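Local atomic coordinates of inorganic pyrophosphatase (Shewanella sp. AS-11, PDB entry 6LL7), a protein that probably hydrolyses inorganic diphosphate to two phosphates at a pair of manganese ions, as a DHH-family (family II) pyrophosphatase. Residues Pro12-Ile17 against Ser43-Phe48; Glu68-Asp73 against Thr88-Val93. All coordinates share one frame; numbering follows the deposited sequence.

Interaction 1: residues Pro12-Ile17 against Ser43-Phe48; sequences PDSDSI and SPETAF. With MN (manganese (II) ion), chain E; MN (manganese (II) ion), chain F.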
loop_
_atom_site.group_PDB
_atom_site.type_symbol
_atom_site.label_atom_id
_atom_site.label_comp_id
_atom_site.label_asym_id
_atom_site.label_seq_id
_atom_site.Cartn_x
_atom_site.Cartn_y
_atom_site.Cartn_z
ATOM N N PRO A 12 -1.986 5.275 4.851
ATOM C CA PRO A 12 -0.602 4.867 4.604
ATOM C C PRO A 12 -0.317 3.377 4.815
ATOM O O PRO A 12 -0.723 2.824 5.804
ATOM C CB PRO A 12 0.195 5.704 5.629
ATOM C CG PRO A 12 -0.817 6.199 6.625
ATOM C CD PRO A 12 -2.090 6.369 5.825
ATOM N N ASP A 13 0.414 2.756 3.905
ATOM C CA ASP A 13 0.936 1.366 4.058
ATOM C C ASP A 13 2.400 1.456 4.473
ATOM O O ASP A 13 2.876 2.585 4.629
ATOM C CB ASP A 13 0.762 0.564 2.767
ATOM C CG ASP A 13 1.315 1.260 1.539
ATOM O OD1 ASP A 13 1.944 2.330 1.694
ATOM O OD2 ASP A 13 1.077 0.745 0.446
ATOM N N SER A 14 3.101 0.326 4.623
ATOM C CA SER A 14 4.534 0.326 5.013
ATOM C C SER A 14 5.383 1.132 4.021
ATOM O O SER A 14 6.238 1.938 4.502
ATOM C CB SER A 14 5.053 -1.062 5.200
ATOM O OG SER A 14 4.512 -1.626 6.388
ATOM N N ASP A 15 5.132 0.987 2.710
ATOM C CA ASP A 15 5.891 1.680 1.639
ATOM C C ASP A 15 5.821 3.191 1.860
ATOM O O ASP A 15 6.900 3.827 1.835
ATOM C CB ASP A 15 5.385 1.317 0.238
ATOM C CG ASP A 15 6.315 1.722 -0.901
ATOM O OD1 ASP A 15 7.495 1.986 -0.603
ATOM O OD2 ASP A 15 5.861 1.721 -2.077
ATOM N N SER A 16 4.609 3.749 2.017
ATOM C CA SER A 16 4.376 5.205 2.220
ATOM C C SER A 16 5.091 5.703 3.486
ATOM O O SER A 16 5.626 6.827 3.432
ATOM C CB SER A 16 2.911 5.550 2.291
ATOM O OG SER A 16 2.201 5.129 1.118
ATOM N N ILE A 17 5.089 4.945 4.594
ATOM C CA ILE A 17 5.629 5.413 5.907
ATOM C C ILE A 17 7.152 5.208 5.905
ATOM O O ILE A 17 7.881 6.169 6.223
ATOM C CB ILE A 17 4.955 4.669 7.078
ATOM C CG1 ILE A 17 3.452 4.941 7.176
ATOM C CG2 ILE A 17 5.667 4.972 8.382
ATOM C CD1 ILE A 17 3.095 6.370 7.540
ATOM N N SER A 43 -0.959 1.040 10.297
ATOM C CA SER A 43 -1.344 -0.387 10.489
ATOM C C SER A 43 -0.449 -1.019 11.552
ATOM O O SER A 43 0.679 -0.576 11.722
ATOM C CB SER A 43 -1.216 -1.134 9.204
ATOM O OG SER A 43 0.139 -1.498 9.016
ATOM N N PRO A 44 -0.907 -2.042 12.321
ATOM C CA PRO A 44 -0.021 -2.802 13.213
ATOM C C PRO A 44 1.259 -3.338 12.554
ATOM O O PRO A 44 2.273 -3.368 13.230
ATOM C CB PRO A 44 -0.913 -3.955 13.691
ATOM C CG PRO A 44 -2.302 -3.328 13.718
ATOM C CD PRO A 44 -2.321 -2.404 12.511
ATOM N N GLU A 45 1.177 -3.749 11.278
ATOM C CA GLU A 45 2.334 -4.162 10.435
ATOM C C GLU A 45 3.414 -3.073 10.457
ATOM O O GLU A 45 4.550 -3.360 10.884
ATOM C CB GLU A 45 1.894 -4.433 8.998
ATOM C CG GLU A 45 3.043 -4.830 8.085
ATOM C CD GLU A 45 2.872 -4.407 6.644
ATOM O OE1 GLU A 45 1.726 -4.302 6.226
ATOM O OE2 GLU A 45 3.877 -4.176 5.957
ATOM N N THR A 46 3.082 -1.869 9.989
ATOM C CA THR A 46 4.035 -0.727 9.889
ATOM C C THR A 46 4.570 -0.393 11.293
ATOM O O THR A 46 5.809 -0.219 11.429
ATOM C CB THR A 46 3.395 0.482 9.192
ATOM O OG1 THR A 46 2.731 0.022 8.016
ATOM C CG2 THR A 46 4.414 1.528 8.803
ATOM N N ALA A 47 3.694 -0.341 12.307
ATOM C CA ALA A 47 4.059 -0.024 13.713
ATOM C C ALA A 47 5.114 -1.027 14.194
ATOM O O ALA A 47 6.072 -0.601 14.863
ATOM C CB ALA A 47 2.840 0.001 14.608
ATOM N N PHE A 48 4.973 -2.307 13.835
ATOM C CA PHE A 48 5.931 -3.383 14.218
ATOM C C PHE A 48 7.294 -3.103 13.572
ATOM O O PHE A 48 8.311 -3.253 14.280
ATOM C CB PHE A 48 5.382 -4.769 13.868
ATOM C CG PHE A 48 6.417 -5.868 13.821
ATOM C CD1 PHE A 48 7.020 -6.343 14.971
ATOM C CD2 PHE A 48 6.804 -6.412 12.609
ATOM C CE1 PHE A 48 7.983 -7.343 14.910
ATOM C CE2 PHE A 48 7.746 -7.423 12.552
ATOM C CZ PHE A 48 8.331 -7.897 13.704
HETATM MN MN MN E . 1.083 1.942 -1.172
HETATM MN MN MN F . 4.128 0.910 -3.111
HETATM O O HOH W 1 0.777 1.722 8.227
HETATM O O HOH W 2 1.800 -2.010 4.997
HETATM O O HOH W 3 0.983 2.142 -3.033
HETATM O O HOH W 4 1.919 -0.104 -3.175
#

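Interaction 2: residues Glu68-Asp73 against Thr88-Val93; sequences EVYIVD and TIVGIV. With MN (manganese (II) ion), chain E; MN (manganese (II) ion), chain F.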
loop_
_atom_site.group_PDB
_atom_site.type_symbol
_atom_site.label_atom_id
_atom_site.label_comp_id
_atom_site.label_asym_id
_atom_site.label_seq_id
_atom_site.Cartn_x
_atom_site.Cartn_y
_atom_site.Cartn_z
ATOM N N GLU A 68 6.182 22.908 0.883
ATOM C CA GLU A 68 6.901 22.050 -0.088
ATOM C C GLU A 68 6.637 20.592 0.282
ATOM O O GLU A 68 6.702 20.248 1.470
ATOM C CB GLU A 68 8.390 22.409 -0.117
ATOM C CG GLU A 68 8.607 23.788 -0.710
ATOM C CD GLU A 68 10.043 24.193 -0.924
ATOM O OE1 GLU A 68 10.881 23.863 -0.057
ATOM O OE2 GLU A 68 10.299 24.852 -1.951
ATOM N N VAL A 69 6.322 19.779 -0.713
ATOM C CA VAL A 69 5.828 18.389 -0.524
ATOM C C VAL A 69 6.603 17.484 -1.484
ATOM O O VAL A 69 6.693 17.828 -2.679
ATOM C CB VAL A 69 4.311 18.325 -0.765
ATOM C CG1 VAL A 69 3.775 16.907 -0.715
ATOM C CG2 VAL A 69 3.561 19.210 0.220
ATOM N N TYR A 70 7.175 16.403 -0.962
ATOM C CA TYR A 70 7.750 15.302 -1.766
ATOM C C TYR A 70 6.791 14.119 -1.647
ATOM O O TYR A 70 6.642 13.566 -0.524
ATOM C CB TYR A 70 9.166 14.973 -1.289
ATOM C CG TYR A 70 10.049 14.382 -2.358
ATOM C CD1 TYR A 70 9.667 13.247 -3.058
ATOM C CD2 TYR A 70 11.265 14.974 -2.690
ATOM C CE1 TYR A 70 10.463 12.719 -4.063
ATOM C CE2 TYR A 70 12.075 14.455 -3.685
ATOM C CZ TYR A 70 11.672 13.323 -4.375
ATOM O OH TYR A 70 12.456 12.807 -5.361
ATOM N N ILE A 71 6.146 13.762 -2.752
ATOM C CA ILE A 71 5.111 12.689 -2.777
ATOM C C ILE A 71 5.790 11.315 -2.875
ATOM O O ILE A 71 6.693 11.171 -3.699
ATOM C CB ILE A 71 4.148 12.913 -3.948
ATOM C CG1 ILE A 71 3.411 14.256 -3.848
ATOM C CG2 ILE A 71 3.180 11.741 -4.062
ATOM C CD1 ILE A 71 2.168 14.226 -2.999
ATOM N N VAL A 72 5.329 10.335 -2.095
ATOM C CA VAL A 72 5.798 8.916 -2.149
ATOM C C VAL A 72 4.633 7.980 -2.516
ATOM O O VAL A 72 3.544 8.136 -1.919
ATOM C CB VAL A 72 6.417 8.505 -0.809
ATOM C CG1 VAL A 72 6.870 7.053 -0.827
ATOM C CG2 VAL A 72 7.550 9.426 -0.408
ATOM N N ASP A 73 4.855 7.069 -3.477
ATOM C CA ASP A 73 4.069 5.811 -3.657
ATOM C C ASP A 73 2.689 6.110 -4.249
ATOM O O ASP A 73 1.759 5.311 -4.034
ATOM C CB ASP A 73 3.886 5.090 -2.310
ATOM C CG ASP A 73 3.457 3.637 -2.373
ATOM O OD1 ASP A 73 3.711 2.987 -3.404
ATOM O OD2 ASP A 73 2.881 3.169 -1.361
ATOM N N THR A 88 3.257 23.098 -3.101
ATOM C CA THR A 88 4.238 22.971 -4.194
ATOM C C THR A 88 4.865 21.573 -4.079
ATOM O O THR A 88 5.578 21.305 -3.100
ATOM C CB THR A 88 5.261 24.111 -4.113
ATOM O OG1 THR A 88 4.512 25.324 -4.114
ATOM C CG2 THR A 88 6.249 24.121 -5.257
ATOM N N ILE A 89 4.571 20.711 -5.049
ATOM C CA ILE A 89 5.204 19.381 -5.201
ATOM C C ILE A 89 6.639 19.622 -5.699
ATOM O O ILE A 89 6.795 20.181 -6.788
ATOM C CB ILE A 89 4.395 18.489 -6.162
ATOM C CG1 ILE A 89 2.887 18.518 -5.851
ATOM C CG2 ILE A 89 4.998 17.080 -6.146
ATOM C CD1 ILE A 89 2.033 17.611 -6.706
ATOM N N VAL A 90 7.653 19.262 -4.921
ATOM C CA VAL A 90 9.082 19.435 -5.323
ATOM C C VAL A 90 9.650 18.081 -5.776
ATOM O O VAL A 90 10.711 18.059 -6.413
ATOM C CB VAL A 90 9.927 20.069 -4.197
ATOM C CG1 VAL A 90 9.459 21.486 -3.885
ATOM C CG2 VAL A 90 9.961 19.235 -2.924
ATOM N N GLY A 91 8.937 16.985 -5.523
ATOM C CA GLY A 91 9.406 15.623 -5.842
ATOM C C GLY A 91 8.262 14.645 -5.926
ATOM O O GLY A 91 7.248 14.869 -5.255
ATOM N N ILE A 92 8.385 13.638 -6.785
ATOM C CA ILE A 92 7.565 12.401 -6.705
ATOM C C ILE A 92 8.500 11.196 -6.827
ATOM O O ILE A 92 9.259 11.155 -7.807
ATOM C CB ILE A 92 6.476 12.328 -7.777
ATOM C CG1 ILE A 92 5.475 13.483 -7.685
ATOM C CG2 ILE A 92 5.782 10.971 -7.648
ATOM C CD1 ILE A 92 4.598 13.620 -8.912
ATOM N N VAL A 93 8.409 10.250 -5.894
ATOM C CA VAL A 93 9.060 8.916 -6.029
ATOM C C VAL A 93 7.979 7.840 -5.928
ATOM O O VAL A 93 7.310 7.780 -4.898
ATOM C CB VAL A 93 10.180 8.692 -5.003
ATOM C CG1 VAL A 93 9.727 8.901 -3.559
ATOM C CG2 VAL A 93 10.778 7.318 -5.194
HETATM MN MN MN E . 1.083 1.942 -1.172
HETATM MN MN MN F . 4.128 0.910 -3.111
HETATM O O HOH W 3 0.983 2.142 -3.033
HETATM O O HOH W 4 1.919 -0.104 -3.175
#

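Interaction 1: residues Pro12-Ile17 against Ser43-Phe48
Ser14 and Thr46 face each other where two helices begin, their CA atoms 5.0 Å apart, and the Ser14 hydroxyl lies between two side chains of the helix that starts at Pro44. Ser14 OG donates to Glu45 OE2 over 2.7 Å, reaching it from above the carboxylate plane, 73° out of it; Thr46 OG1 lies 2.9 Å from the same OG. Glu45 arrives there with CG opposite the backbone N (chi1 179°) and a bend at chi2; its OE1 also makes a salt bridge to Lys187 and its OE2 a hydrogen bond with Ser146 OG. With an alanine here, Lys187 would probably lose its charge partner and the Ser14 hydroxyl its acceptor. The tight apolar part is one methyl group: Thr46 CG2 packs at 3.6 Å against Ile17 CB and touches Ile17 CG2 as well, the two side chains meeting at a slant. Elsewhere the segments are joined more loosely, through water. Water 1 gives a proton to Pro12 O, accepts from Ser43 N and lies 2.6 Å from Thr46 OG1; water 2 accepts from Ser14 N and donates to Glu45 OE1. Both helix starts are capped: Ser43 OG takes Thr46 N, while Asp13 OD1 takes Ser16 N and Ser16 OG from opposite faces of its carboxylate plane. That leaves Asp13 OD2 to bind the chain E manganese at 2.0 Å, and two residues on, Asp15 OD2 binds the chain F manganese. Ser14 thus points to helix 44-53 while its two aspartate neighbours turn to the metals. Helix 14-29 here lies against helix 44-53, whose Ile49 and Leu50 extend the packing on Ser14 and Ile17 respectively, and the metal-binding turn follows strand 4-7 of the parallel sheet.

Interaction 2: residues Glu68-Asp73 against Thr88-Val93
Thr88 opens the parallel pairing with strand 68-72: its O accepts from Val69 N at 2.9 Å, while Ile89 reaches with CG2 to Ile71 CG1 on the face that also carries Val69 and Ile92. At Val90 the register slips by one residue, a beta bulge. Val90 N donates to Val69 O, and Val90 CG1 lies crosswise against the chain of Glu68. Gly91 lies against one face of the Tyr70 ring, its CA 3.4 Å from the ring centroid and only 5° off the normal, a CH-pi contact; a CB here would run into CE2 of the ring, whose hydroxyl is hydrogen-bonded to Glu108. Gly91 O accepts from Ile71 N at 3.0 Å. Ile92 CG1 packs on Ile71 CB. Val93 N gives its proton to Ile71 O, and Val93 CG1, held between backbone N and carbonyl carbon (chi1 54°), lies 3.9 Å from Val72 CG2. Val93 O finally takes Asp73 N at 2.9 Å. The ladder is thus backbone bonds flanked by largely apolar side chains, polar at the Glu68-Thr88 end, and its last bond ties to the strand the backbone of Asp73, whose carboxylate bridges both manganese ions.

Overall arrangement
Interactions 1 and 2 have centres about 19 Å apart, yet their ends meet at the dinuclear manganese site. Asp13 of 12-17 and Asp73 of 68-73 share the chain E ion, with His9; Asp15 and Asp73 share the chain F ion, with His95 and Asp147. The carboxylates crowd together there: Asp15 OD2 is 2.8 Å from Asp73 OD1, a closeness of like charges that the shared metal probably offsets. Ser16 OG, 3.2 Å from Asp73 OD2, probably adds a weak hydrogen bond. One contact lies at the start of helix 14-29, the other runs to the end of strand 68-72, both feeding one metal site at the C-terminal edge of the parallel sheet.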